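Local coordinates for pterin-4-alpha-carbinolamine dehydratase MoaB2 (Mycobacterium marinum, PDB 3RFQ), which probably takes part in molybdenum cofactor biosynthesis as a MogA/MoaB-family protein with a likely molybdopterin-binding fold, at residues 29-35 with 62-68; 73-79 with 104-110; 79-83 with 111-115; 95-99 with 155-159. All coordinates share one frame. Residue numbers count along the deposited sequence, not the author numbering.

Contact 1 of 4, residues 29-35 with 62-68; sequences VVGRALV and GFVVDGV
Strands 31-35 and 63-68 run parallel, their axes 4.5 Å apart at closest approach and at 42°. Gly62, at positive phi, ends the preceding helix in a Schellman motif, and its O accepts from Val30 N (2.8 Å). The ladder continues with Val64 N to Gly31 O (2.9 Å), Ala33 N to Val64 O (2.8 Å), Asp66 N to Ala33 O (2.8 Å) and Val35 N to Gly67 O (3.2 Å). Arg32 pairs with Val64, Ala33 with Val65 and Val35 with Val68. One extra residue therefore sits opposite Leu34, a beta bulge in which Asp66 takes helical angles (-55/-42) and Gly67 an extended 159/-170. On the face of Ala33, Phe63 (chi1 m, chi2 -89°) turns one ring face to Val30 (t), whose CB lies 4.1 Å from the ring centroid in a CH-pi contact. Val35 and Val65, both t, meet CG2 to CG1 at 4.3 Å. Helix 51-60, the crossover helix of this beta-alpha-beta unit, covers Ala33 and Val65 here, and the C-terminal helix 160-180 covers Val30 and Phe63. On the other face Arg32 (m, t, p, chi4 -159°) reaches Asp66 (m, chi2 4°) with NE to OD1 at 3.1 Å and NH1 to OD2 at 2.6 Å; its NH2 bonds Gly88 O. The chemistry is two-sided: a bidentate salt bridge ties Arg32 to Asp66 in the bulge, while hydrophobic packing joins the strands to the helices.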
loop_
_atom_site.group_PDB
_atom_site.type_symbol
_atom_site.label_atom_id
_atom_site.label_comp_id
_atom_site.label_asym_id
_atom_site.label_seq_id
_atom_site.Cartn_x
_atom_site.Cartn_y
_atom_site.Cartn_z
ATOM N N VAL C 29 -9.690 22.649 19.471
ATOM C CA VAL C 29 -9.372 23.213 18.161
ATOM C C VAL C 29 -7.882 23.008 17.839
ATOM O O VAL C 29 -7.016 23.288 18.666
ATOM C CB VAL C 29 -9.785 24.692 18.077
ATOM C CG1 VAL C 29 -9.138 25.383 16.876
ATOM C CG2 VAL C 29 -11.307 24.775 18.017
ATOM N N VAL C 30 -7.608 22.524 16.637
ATOM C CA VAL C 30 -6.255 22.225 16.209
ATOM C C VAL C 30 -5.518 23.480 15.801
ATOM O O VAL C 30 -4.340 23.627 16.124
ATOM C CB VAL C 30 -6.230 21.251 15.019
ATOM C CG1 VAL C 30 -4.806 21.085 14.517
ATOM C CG2 VAL C 30 -6.849 19.894 15.396
ATOM N N GLY C 31 -6.199 24.378 15.088
ATOM C CA GLY C 31 -5.624 25.694 14.744
ATOM C C GLY C 31 -6.459 26.439 13.713
ATOM O O GLY C 31 -7.616 26.099 13.494
ATOM N N ARG C 32 -5.879 27.466 13.110
ATOM C CA ARG C 32 -6.542 28.258 12.085
ATOM C C ARG C 32 -6.175 27.720 10.694
ATOM O O ARG C 32 -5.010 27.384 10.435
ATOM C CB ARG C 32 -6.080 29.721 12.150
ATOM C CG ARG C 32 -6.642 30.591 13.286
ATOM C CD ARG C 32 -5.885 31.955 13.335
ATOM N NE ARG C 32 -5.970 32.702 12.071
ATOM C CZ ARG C 32 -5.127 33.664 11.697
ATOM N NH1 ARG C 32 -5.287 34.271 10.527
ATOM N NH2 ARG C 32 -4.114 34.033 12.470
ATOM N N ALA C 33 -7.153 27.658 9.792
ATOM C CA ALA C 33 -6.851 27.329 8.394
ATOM C C ALA C 33 -7.338 28.354 7.371
ATOM O O ALA C 33 -8.258 29.149 7.641
ATOM C CB ALA C 33 -7.341 25.920 8.043
ATOM N N LEU C 34 -6.725 28.312 6.193
ATOM C CA LEU C 34 -7.179 29.090 5.038
ATOM C C LEU C 34 -7.227 28.163 3.832
ATOM O O LEU C 34 -6.349 27.314 3.669
ATOM C CB LEU C 34 -6.203 30.239 4.739
ATOM C CG LEU C 34 -6.581 31.155 3.559
ATOM C CD1 LEU C 34 -7.630 32.176 3.993
ATOM C CD2 LEU C 34 -5.354 31.891 2.976
ATOM N N VAL C 35 -8.252 28.333 3.008
ATOM C CA VAL C 35 -8.376 27.609 1.743
ATOM C C VAL C 35 -8.018 28.544 0.585
ATOM O O VAL C 35 -8.478 29.671 0.536
ATOM C CB VAL C 35 -9.822 27.132 1.512
ATOM C CG1 VAL C 35 -9.920 26.298 0.226
ATOM C CG2 VAL C 35 -10.351 26.347 2.755
ATOM N N GLY C 62 -11.367 19.934 13.077
ATOM C CA GLY C 62 -11.010 20.787 14.228
ATOM C C GLY C 62 -10.266 22.064 13.870
ATOM O O GLY C 62 -9.709 22.720 14.753
ATOM N N PHE C 63 -10.255 22.445 12.593
ATOM C CA PHE C 63 -9.671 23.720 12.215
ATOM C C PHE C 63 -10.716 24.832 12.190
ATOM O O PHE C 63 -11.843 24.615 11.728
ATOM C CB PHE C 63 -8.972 23.622 10.854
ATOM C CG PHE C 63 -7.713 22.814 10.897
ATOM C CD1 PHE C 63 -6.495 23.420 11.183
ATOM C CD2 PHE C 63 -7.754 21.440 10.720
ATOM C CE1 PHE C 63 -5.334 22.644 11.276
ATOM C CE2 PHE C 63 -6.608 20.677 10.816
ATOM C CZ PHE C 63 -5.399 21.282 11.074
ATOM N N VAL C 64 -10.353 26.010 12.681
ATOM C CA VAL C 64 -11.187 27.185 12.491
ATOM C C VAL C 64 -10.774 27.815 11.159
ATOM O O VAL C 64 -9.601 28.162 10.984
ATOM C CB VAL C 64 -10.998 28.206 13.644
ATOM C CG1 VAL C 64 -11.714 29.511 13.343
ATOM C CG2 VAL C 64 -11.592 27.657 14.906
ATOM N N VAL C 65 -11.717 27.944 10.229
ATOM C CA VAL C 65 -11.426 28.392 8.856
ATOM C C VAL C 65 -11.572 29.927 8.660
ATOM O O VAL C 65 -12.669 30.461 8.712
ATOM C CB VAL C 65 -12.285 27.605 7.834
ATOM C CG1 VAL C 65 -11.998 28.060 6.389
ATOM C CG2 VAL C 65 -12.036 26.121 7.975
ATOM N N ASP C 66 -10.447 30.619 8.441
ATOM C CA ASP C 66 -10.423 32.064 8.218
ATOM C C ASP C 66 -11.345 32.448 7.067
ATOM O O ASP C 66 -12.059 33.456 7.146
ATOM C CB ASP C 66 -9.013 32.544 7.834
ATOM C CG ASP C 66 -8.083 32.738 9.026
ATOM O OD1 ASP C 66 -8.468 32.449 10.169
ATOM O OD2 ASP C 66 -6.941 33.205 8.806
ATOM N N GLY C 67 -11.304 31.650 6.001
ATOM C CA GLY C 67 -12.050 31.925 4.790
ATOM C C GLY C 67 -11.477 31.194 3.593
ATOM O O GLY C 67 -10.642 30.314 3.738
ATOM N N VAL C 68 -11.962 31.555 2.410
ATOM C CA VAL C 68 -11.521 30.992 1.148
ATOM C C VAL C 68 -11.045 32.166 0.313
ATOM O O VAL C 68 -11.712 33.204 0.285
ATOM C CB VAL C 68 -12.706 30.336 0.379
ATOM C CG1 VAL C 68 -12.252 29.793 -0.978
ATOM C CG2 VAL C 68 -13.389 29.249 1.204
#

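Contact 2 of 4, residues 73-79 with 104-110; sequences ADEVDIR and RDVTPES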
loop_
_atom_site.group_PDB
_atom_site.type_symbol
_atom_site.label_atom_id
_atom_site.label_comp_id
_atom_site.label_asym_id
_atom_site.label_seq_id
_atom_site.Cartn_x
_atom_site.Cartn_y
_atom_site.Cartn_z
ATOM N N ALA C 73 -4.818 30.945 -12.014
ATOM C CA ALA C 73 -3.694 30.023 -12.178
ATOM C C ALA C 73 -2.501 30.833 -12.663
ATOM O O ALA C 73 -2.059 30.734 -13.815
ATOM C CB ALA C 73 -4.053 28.928 -13.153
ATOM N N ASP C 74 -2.005 31.669 -11.768
ATOM C CA ASP C 74 -0.938 32.600 -12.065
ATOM C C ASP C 74 0.020 32.547 -10.875
ATOM O O ASP C 74 -0.398 32.637 -9.715
ATOM C CB ASP C 74 -1.510 34.005 -12.244
ATOM C CG ASP C 74 -0.436 35.054 -12.405
ATOM O OD1 ASP C 74 0.019 35.252 -13.551
ATOM O OD2 ASP C 74 -0.042 35.667 -11.382
ATOM N N GLU C 75 1.299 32.382 -11.192
ATOM C CA GLU C 75 2.353 32.125 -10.219
ATOM C C GLU C 75 2.462 33.228 -9.174
ATOM O O GLU C 75 2.568 32.946 -7.984
ATOM C CB GLU C 75 3.688 31.947 -10.955
ATOM C CG GLU C 75 4.580 30.866 -10.376
ATOM C CD GLU C 75 5.756 30.513 -11.301
ATOM O OE1 GLU C 75 5.533 30.301 -12.525
ATOM O OE2 GLU C 75 6.904 30.451 -10.795
ATOM N N VAL C 76 2.418 34.478 -9.618
ATOM C CA VAL C 76 2.488 35.632 -8.726
ATOM C C VAL C 76 1.246 35.715 -7.812
ATOM O O VAL C 76 1.365 35.950 -6.592
ATOM C CB VAL C 76 2.718 36.937 -9.535
ATOM C CG1 VAL C 76 2.458 38.216 -8.686
ATOM C CG2 VAL C 76 4.135 36.947 -10.123
ATOM N N ASP C 77 0.063 35.493 -8.387
ATOM C CA ASP C 77 -1.159 35.593 -7.598
ATOM C C ASP C 77 -1.219 34.494 -6.544
ATOM O O ASP C 77 -1.544 34.776 -5.379
ATOM C CB ASP C 77 -2.422 35.653 -8.467
ATOM C CG ASP C 77 -2.511 36.963 -9.286
ATOM O OD1 ASP C 77 -1.762 37.930 -8.986
ATOM O OD2 ASP C 77 -3.327 37.031 -10.241
ATOM N N ILE C 78 -0.864 33.268 -6.938
ATOM C CA ILE C 78 -0.839 32.146 -6.008
ATOM C C ILE C 78 0.177 32.410 -4.904
ATOM O O ILE C 78 -0.135 32.293 -3.724
ATOM C CB ILE C 78 -0.536 30.811 -6.705
ATOM C CG1 ILE C 78 -1.572 30.520 -7.789
ATOM C CG2 ILE C 78 -0.525 29.693 -5.693
ATOM C CD1 ILE C 78 -1.166 29.385 -8.719
ATOM N N ARG C 79 1.381 32.815 -5.291
ATOM C CA ARG C 79 2.452 33.115 -4.344
ATOM C C ARG C 79 2.073 34.223 -3.351
ATOM O O ARG C 79 2.329 34.114 -2.141
ATOM C CB ARG C 79 3.697 33.493 -5.129
ATOM C CG ARG C 79 4.959 33.611 -4.324
ATOM C CD ARG C 79 6.114 33.939 -5.274
ATOM N NE ARG C 79 6.510 32.721 -5.992
ATOM C CZ ARG C 79 6.896 32.698 -7.269
ATOM N NH1 ARG C 79 6.916 33.838 -7.969
ATOM N NH2 ARG C 79 7.231 31.528 -7.844
ATOM N N ARG C 104 -0.679 25.911 -17.396
ATOM C CA ARG C 104 -1.276 26.737 -16.359
ATOM C C ARG C 104 -1.191 26.092 -14.999
ATOM O O ARG C 104 -1.622 26.706 -14.024
ATOM C CB ARG C 104 -2.761 27.036 -16.664
ATOM C CG ARG C 104 -3.012 27.961 -17.875
ATOM C CD ARG C 104 -2.558 29.411 -17.636
ATOM N NE ARG C 104 -3.451 30.164 -16.748
ATOM C CZ ARG C 104 -3.409 31.494 -16.600
ATOM N NH1 ARG C 104 -2.519 32.218 -17.278
ATOM N NH2 ARG C 104 -4.254 32.106 -15.775
ATOM N N ASP C 105 -0.672 24.863 -14.917
ATOM C CA ASP C 105 -0.670 24.152 -13.648
ATOM C C ASP C 105 0.560 24.551 -12.839
ATOM O O ASP C 105 1.556 23.790 -12.779
ATOM C CB ASP C 105 -0.713 22.644 -13.861
ATOM C CG ASP C 105 -2.108 22.131 -14.246
ATOM O OD1 ASP C 105 -3.019 22.162 -13.383
ATOM O OD2 ASP C 105 -2.266 21.647 -15.395
ATOM N N VAL C 106 0.492 25.746 -12.243
ATOM C CA VAL C 106 1.668 26.388 -11.639
ATOM C C VAL C 106 1.694 26.445 -10.097
ATOM O O VAL C 106 2.613 27.029 -9.517
ATOM C CB VAL C 106 1.938 27.802 -12.229
ATOM C CG1 VAL C 106 2.381 27.710 -13.709
ATOM C CG2 VAL C 106 0.721 28.702 -12.079
ATOM N N THR C 107 0.708 25.827 -9.448
ATOM C CA THR C 107 0.638 25.823 -7.977
ATOM C C THR C 107 1.932 25.273 -7.344
ATOM O O THR C 107 2.459 25.882 -6.394
ATOM C CB THR C 107 -0.583 25.049 -7.464
ATOM O OG1 THR C 107 -1.779 25.569 -8.067
ATOM C CG2 THR C 107 -0.705 25.092 -5.945
ATOM N N PRO C 108 2.476 24.166 -7.884
ATOM C CA PRO C 108 3.700 23.665 -7.196
ATOM C C PRO C 108 4.895 24.609 -7.308
ATOM O O PRO C 108 5.616 24.771 -6.316
ATOM C CB PRO C 108 3.998 22.335 -7.895
ATOM C CG PRO C 108 2.651 21.939 -8.527
ATOM C CD PRO C 108 2.026 23.242 -8.943
ATOM N N GLU C 109 5.095 25.216 -8.483
ATOM C CA GLU C 109 6.181 26.178 -8.708
ATOM C C GLU C 109 6.014 27.406 -7.806
ATOM O O GLU C 109 6.997 27.887 -7.234
ATOM C CB GLU C 109 6.285 26.620 -10.192
ATOM C CG GLU C 109 6.806 25.566 -11.172
ATOM C CD GLU C 109 6.021 24.262 -11.081
ATOM O OE1 GLU C 109 4.788 24.277 -11.317
ATOM O OE2 GLU C 109 6.627 23.236 -10.705
ATOM N N SER C 110 4.785 27.916 -7.706
ATOM C CA SER C 110 4.470 29.022 -6.775
ATOM C C SER C 110 4.737 28.621 -5.324
ATOM O O SER C 110 5.286 29.407 -4.537
ATOM C CB SER C 110 3.006 29.454 -6.891
ATOM O OG SER C 110 2.664 29.844 -8.211
#
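A single hydroxyl sits between the first turns of two helices: Ser110 OG lies 3.1 Å from Glu75 O and also 3.1 Å from Val106 O. Both carbonyls already serve their own helices, Glu75 O accepting from Arg79 N (2.9 Å) and Val106 O from Ser110 N (3.0 Å). The serine fits so closely that its OG is also 3.1 Å from both CA and CG of Glu75, and the two CA atoms come within 5.1 Å. Asp74 caps helix 75-87, its OD2 accepting from Asp77 N (3.0 Å). Beside the serine, Ile78 CD1 packs on Val106 CG2 (3.9 Å) and on Thr107 OG1 (3.9 Å), a hydroxyl that bonds Gly97 O; Val38 of the sheet backs both Ile78 and Thr107. At the loop end, Ala73 O lies over one face of the Arg104 guanidinium, 3.2 Å from CZ, without a hydrogen bond. Asp40 OD1 ties this corner together, taking a salt bridge from Arg104 NH2 and a hydrogen bond from Ala73 N. At the other end Arg79 NH2 forms a salt bridge with Glu75 OE2 (3.2 Å) within its own helix, and Glu109 is paired with Arg142. Charges are thus settled largely within the first helix or with outside partners, so the two helix starts meet through one small hydroxyl and a patch of aliphatic carbon.

Contact 3 of 4, residues 79-83 with 111-115; sequences RNALN and TREIL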
loop_
_atom_site.group_PDB
_atom_site.type_symbol
_atom_site.label_atom_id
_atom_site.label_comp_id
_atom_site.label_asym_id
_atom_site.label_seq_id
_atom_site.Cartn_x
_atom_site.Cartn_y
_atom_site.Cartn_z
ATOM N N ARG C 79 1.381 32.815 -5.291
ATOM C CA ARG C 79 2.452 33.115 -4.344
ATOM C C ARG C 79 2.073 34.223 -3.351
ATOM O O ARG C 79 2.329 34.114 -2.141
ATOM C CB ARG C 79 3.697 33.493 -5.129
ATOM C CG ARG C 79 4.959 33.611 -4.324
ATOM C CD ARG C 79 6.114 33.939 -5.274
ATOM N NE ARG C 79 6.510 32.721 -5.992
ATOM C CZ ARG C 79 6.896 32.698 -7.269
ATOM N NH1 ARG C 79 6.916 33.838 -7.969
ATOM N NH2 ARG C 79 7.231 31.528 -7.844
ATOM N N ASN C 80 1.457 35.288 -3.851
ATOM C CA ASN C 80 0.983 36.355 -2.968
ATOM C C ASN C 80 -0.084 35.896 -1.978
ATOM O O ASN C 80 -0.069 36.334 -0.829
ATOM C CB ASN C 80 0.475 37.563 -3.757
ATOM C CG ASN C 80 1.605 38.375 -4.376
ATOM O OD1 ASN C 80 2.780 37.981 -4.328
ATOM N ND2 ASN C 80 1.254 39.525 -4.971
ATOM N N ALA C 81 -1.015 35.051 -2.415
ATOM C CA ALA C 81 -2.043 34.555 -1.511
ATOM C C ALA C 81 -1.413 33.716 -0.388
ATOM O O ALA C 81 -1.825 33.807 0.770
ATOM C CB ALA C 81 -3.084 33.747 -2.266
ATOM N N LEU C 82 -0.406 32.917 -0.731
ATOM C CA LEU C 82 0.250 32.073 0.255
ATOM C C LEU C 82 1.076 32.866 1.238
ATOM O O LEU C 82 1.051 32.551 2.437
ATOM C CB LEU C 82 1.117 30.991 -0.394
ATOM C CG LEU C 82 0.417 30.025 -1.347
ATOM C CD1 LEU C 82 1.477 29.245 -2.133
ATOM C CD2 LEU C 82 -0.538 29.109 -0.586
ATOM N N ASN C 83 1.808 33.870 0.748
ATOM C CA ASN C 83 2.660 34.706 1.595
ATOM C C ASN C 83 1.826 35.471 2.628
ATOM O O ASN C 83 2.198 35.566 3.805
ATOM C CB ASN C 83 3.491 35.691 0.765
ATOM C CG ASN C 83 4.825 35.094 0.258
ATOM O OD1 ASN C 83 5.389 34.166 0.856
ATOM N ND2 ASN C 83 5.349 35.663 -0.835
ATOM N N THR C 111 4.335 27.402 -4.970
ATOM C CA THR C 111 4.476 26.924 -3.595
ATOM C C THR C 111 5.947 26.702 -3.208
ATOM O O THR C 111 6.381 27.108 -2.131
ATOM C CB THR C 111 3.622 25.674 -3.379
ATOM O OG1 THR C 111 2.263 26.023 -3.661
ATOM C CG2 THR C 111 3.742 25.141 -1.934
ATOM N N ARG C 112 6.720 26.094 -4.093
ATOM C CA ARG C 112 8.120 25.771 -3.788
ATOM C C ARG C 112 8.912 26.986 -3.304
ATOM O O ARG C 112 9.744 26.865 -2.411
ATOM C CB ARG C 112 8.819 25.188 -5.027
ATOM C CG ARG C 112 10.154 24.490 -4.731
ATOM C CD ARG C 112 10.670 23.750 -5.980
ATOM N NE ARG C 112 9.812 22.625 -6.397
ATOM C CZ ARG C 112 9.140 22.540 -7.550
ATOM N NH1 ARG C 112 9.196 23.514 -8.456
ATOM N NH2 ARG C 112 8.407 21.466 -7.804
ATOM N N GLU C 113 8.639 28.140 -3.910
ATOM C CA GLU C 113 9.348 29.384 -3.619
ATOM C C GLU C 113 9.177 29.875 -2.195
ATOM O O GLU C 113 10.104 30.439 -1.610
ATOM C CB GLU C 113 8.888 30.484 -4.569
ATOM C CG GLU C 113 9.620 30.483 -5.871
ATOM C CD GLU C 113 11.128 30.538 -5.670
ATOM O OE1 GLU C 113 11.619 31.601 -5.195
ATOM O OE2 GLU C 113 11.798 29.510 -5.979
ATOM N N ILE C 114 7.989 29.668 -1.646
ATOM C CA ILE C 114 7.715 30.131 -0.304
ATOM C C ILE C 114 7.962 29.080 0.788
ATOM O O ILE C 114 7.964 29.446 1.955
ATOM C CB ILE C 114 6.318 30.770 -0.186
ATOM C CG1 ILE C 114 5.209 29.776 -0.519
ATOM C CG2 ILE C 114 6.219 31.927 -1.136
ATOM C CD1 ILE C 114 4.635 29.089 0.659
ATOM N N LEU C 115 8.184 27.807 0.437
ATOM C CA LEU C 115 8.452 26.783 1.469
ATOM C C LEU C 115 9.845 26.893 2.106
ATOM O O LEU C 115 10.827 27.110 1.406
ATOM C CB LEU C 115 8.232 25.383 0.924
ATOM C CG LEU C 115 6.796 24.962 0.575
ATOM C CD1 LEU C 115 6.817 23.528 0.042
ATOM C CD2 LEU C 115 5.844 25.105 1.770
#
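Thr111 opens the second segment with its CA-to-CB bond turned away from helix 75-87, yet its OG1 still touches Leu82 CD1 at 3.7 Å. That hydroxyl is engaged with Thr107 O and Asn155 ND2. Two residues on, Glu113 offers carbon rather than charge: its CG is 3.3 Å from Arg79 NH2, whereas its OE1 is 5.1 Å from that nitrogen, and Arg79 keeps its salt bridge to Glu75. Ile114, with chi1 p and an off-well chi2 of 95°, fills the gap between the helices. Its CG2 meets Arg79 CG at 3.8 Å and lies 3.1 Å from Asn83 OD1, while its CG1 faces Leu82 CD1 at 4.1 Å; its carbonyl bonds Ser148 OG. No hydrogen bond joins the two segments, and Arg79 NE is buried without a partner. Helices 75-87 and 107-114 pack side by side, resting on Val153 of strand 151-156 through Leu82 and Thr111, and are held here by aliphatic packing, including the methylenes of a charged side chain.

Contact 4 of 4, residues 95-99 with 155-159; sequences SVGGT and NLAGS
Ser95 O accepts from Leu156 N and Gly97 N donates to Leu156 O, both at 2.9 Å, setting a parallel register of Ser95 with Asn155 and Val96 with Leu156. On their shared sheet face, Asn155 ND2 donates to Ser95 OG (2.9 Å), with Ser95 at chi1 p and Asn155 at chi1 m, chi2 140°. Asn155 also bonds Leu144 N through OD1 and Thr111 OG1 through ND2. Ser95 OG donates to water 1 (2.8 Å), which donates to Gly97 O and Leu156 O, each 2.8 Å away. Water 2 accepts from Thr99 N (3.2 Å) and Gly158 N (3.0 Å), linking the loops beyond the strands. There Gly97 (102/164) and Gly98 (74/27) turn the backbone with positive phi. At Gly97 a CB would strike the preceding carbonyl; its CA lies 4.0 Å from that of Gly158. Thr99 (p) sets OG1 3.2 Å from Ala157 CA, and this hydroxyl is hydrogen-bonded to Ser141 OG; Thr99 CG2 is 4.0 Å from Asn155 CB. Val96 (t) and Leu156 (m, t) point to the other face of the sheet from Ser95 and Asn155, against helix 160-180, for which Ser159 is N-cap; Thr107 touches Ser95 and Asn155. Loops at the C-terminal ends of neighbouring parallel strands form the usual site of alpha/beta folds, and Gly97-Gly98-Thr99 starts the GGTG sequence of the MogA/MoaB family, consistent with a molybdopterin-binding pocket.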
loop_
_atom_site.group_PDB
_atom_site.type_symbol
_atom_site.label_atom_id
_atom_site.label_comp_id
_atom_site.label_asym_id
_atom_site.label_seq_id
_atom_site.Cartn_x
_atom_site.Cartn_y
_atom_site.Cartn_z
ATOM N N SER C 95 -4.415 24.521 -0.548
ATOM C CA SER C 95 -4.790 25.051 -1.872
ATOM C C SER C 95 -5.454 23.930 -2.686
ATOM O O SER C 95 -5.194 22.761 -2.447
ATOM C CB SER C 95 -3.563 25.602 -2.621
ATOM O OG SER C 95 -2.642 24.569 -2.973
ATOM N N VAL C 96 -6.308 24.293 -3.638
ATOM C CA VAL C 96 -7.003 23.331 -4.462
ATOM C C VAL C 96 -6.836 23.735 -5.924
ATOM O O VAL C 96 -7.203 24.873 -6.330
ATOM C CB VAL C 96 -8.509 23.232 -4.055
ATOM C CG1 VAL C 96 -9.360 22.617 -5.157
ATOM C CG2 VAL C 96 -8.636 22.368 -2.856
ATOM N N GLY C 97 -6.268 22.828 -6.719
ATOM C CA GLY C 97 -6.089 23.104 -8.161
ATOM C C GLY C 97 -4.670 23.495 -8.589
ATOM O O GLY C 97 -3.802 23.846 -7.744
ATOM N N GLY C 98 -4.439 23.417 -9.901
ATOM C CA GLY C 98 -3.196 23.819 -10.515
ATOM C C GLY C 98 -2.033 22.869 -10.277
ATOM O O GLY C 98 -0.871 23.296 -10.331
ATOM N N THR C 99 -2.330 21.579 -10.063
ATOM C CA THR C 99 -1.282 20.587 -9.781
ATOM C C THR C 99 -1.037 19.553 -10.910
ATOM O O THR C 99 -0.238 18.631 -10.724
ATOM C CB THR C 99 -1.525 19.828 -8.457
ATOM O OG1 THR C 99 -2.710 19.028 -8.558
ATOM C CG2 THR C 99 -1.668 20.794 -7.277
ATOM N N ASN C 155 -0.751 21.369 -1.114
ATOM C CA ASN C 155 -1.437 21.585 -2.390
ATOM C C ASN C 155 -2.216 20.332 -2.715
ATOM O O ASN C 155 -1.637 19.243 -2.802
ATOM C CB ASN C 155 -0.472 21.792 -3.569
ATOM C CG ASN C 155 0.578 22.902 -3.363
ATOM O OD1 ASN C 155 1.714 22.702 -3.769
ATOM N ND2 ASN C 155 0.200 24.076 -2.814
ATOM N N LEU C 156 -3.523 20.453 -2.914
ATOM C CA LEU C 156 -4.306 19.322 -3.455
ATOM C C LEU C 156 -4.730 19.536 -4.918
ATOM O O LEU C 156 -4.917 20.683 -5.363
ATOM C CB LEU C 156 -5.552 19.091 -2.595
ATOM C CG LEU C 156 -5.368 18.881 -1.090
ATOM C CD1 LEU C 156 -6.755 18.710 -0.420
ATOM C CD2 LEU C 156 -4.476 17.680 -0.826
ATOM N N ALA C 157 -4.898 18.437 -5.653
ATOM C CA ALA C 157 -5.488 18.498 -6.985
ATOM C C ALA C 157 -6.929 19.022 -6.948
ATOM O O ALA C 157 -7.574 19.046 -5.882
ATOM C CB ALA C 157 -5.424 17.125 -7.692
ATOM N N GLY C 158 -7.426 19.450 -8.105
ATOM C CA GLY C 158 -8.724 20.128 -8.165
ATOM C C GLY C 158 -10.028 19.324 -8.212
ATOM O O GLY C 158 -11.090 19.872 -7.904
ATOM N N SER C 159 -10.006 18.043 -8.600
ATOM C CA SER C 159 -11.290 17.329 -8.767
ATOM C C SER C 159 -11.958 17.163 -7.373
ATOM O O SER C 159 -11.279 17.195 -6.361
ATOM C CB SER C 159 -11.077 15.955 -9.411
ATOM O OG SER C 159 -10.508 15.073 -8.447
HETATM O O HOH W 1 -3.457 23.001 -5.101
HETATM O O HOH W 2 -5.063 19.935 -9.922
#

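From the N terminus, contact 1 closes first, joining strands 31-38 and 63-71 at one edge of the sheet across a 26-residue connection that holds helix 51-60. The chain then enters helix 75-87, where contacts 2 and 3 follow one another and share Arg79; both pair that helix with helix 107-114, enclosing strand 92-96 in the loop. Contacts 2 and 3 cross, their segments alternating along the chain; contact 4 starts on strand 92-96 and closes only at 155-159, so it crosses both. Thr107 OG1 to Gly97 O (2.7 Å) connects contact 2 with contact 4, and Thr111 OG1 to Asn155 ND2 (3.0 Å) connects contact 3 with it, tying the helix pair to the central strands.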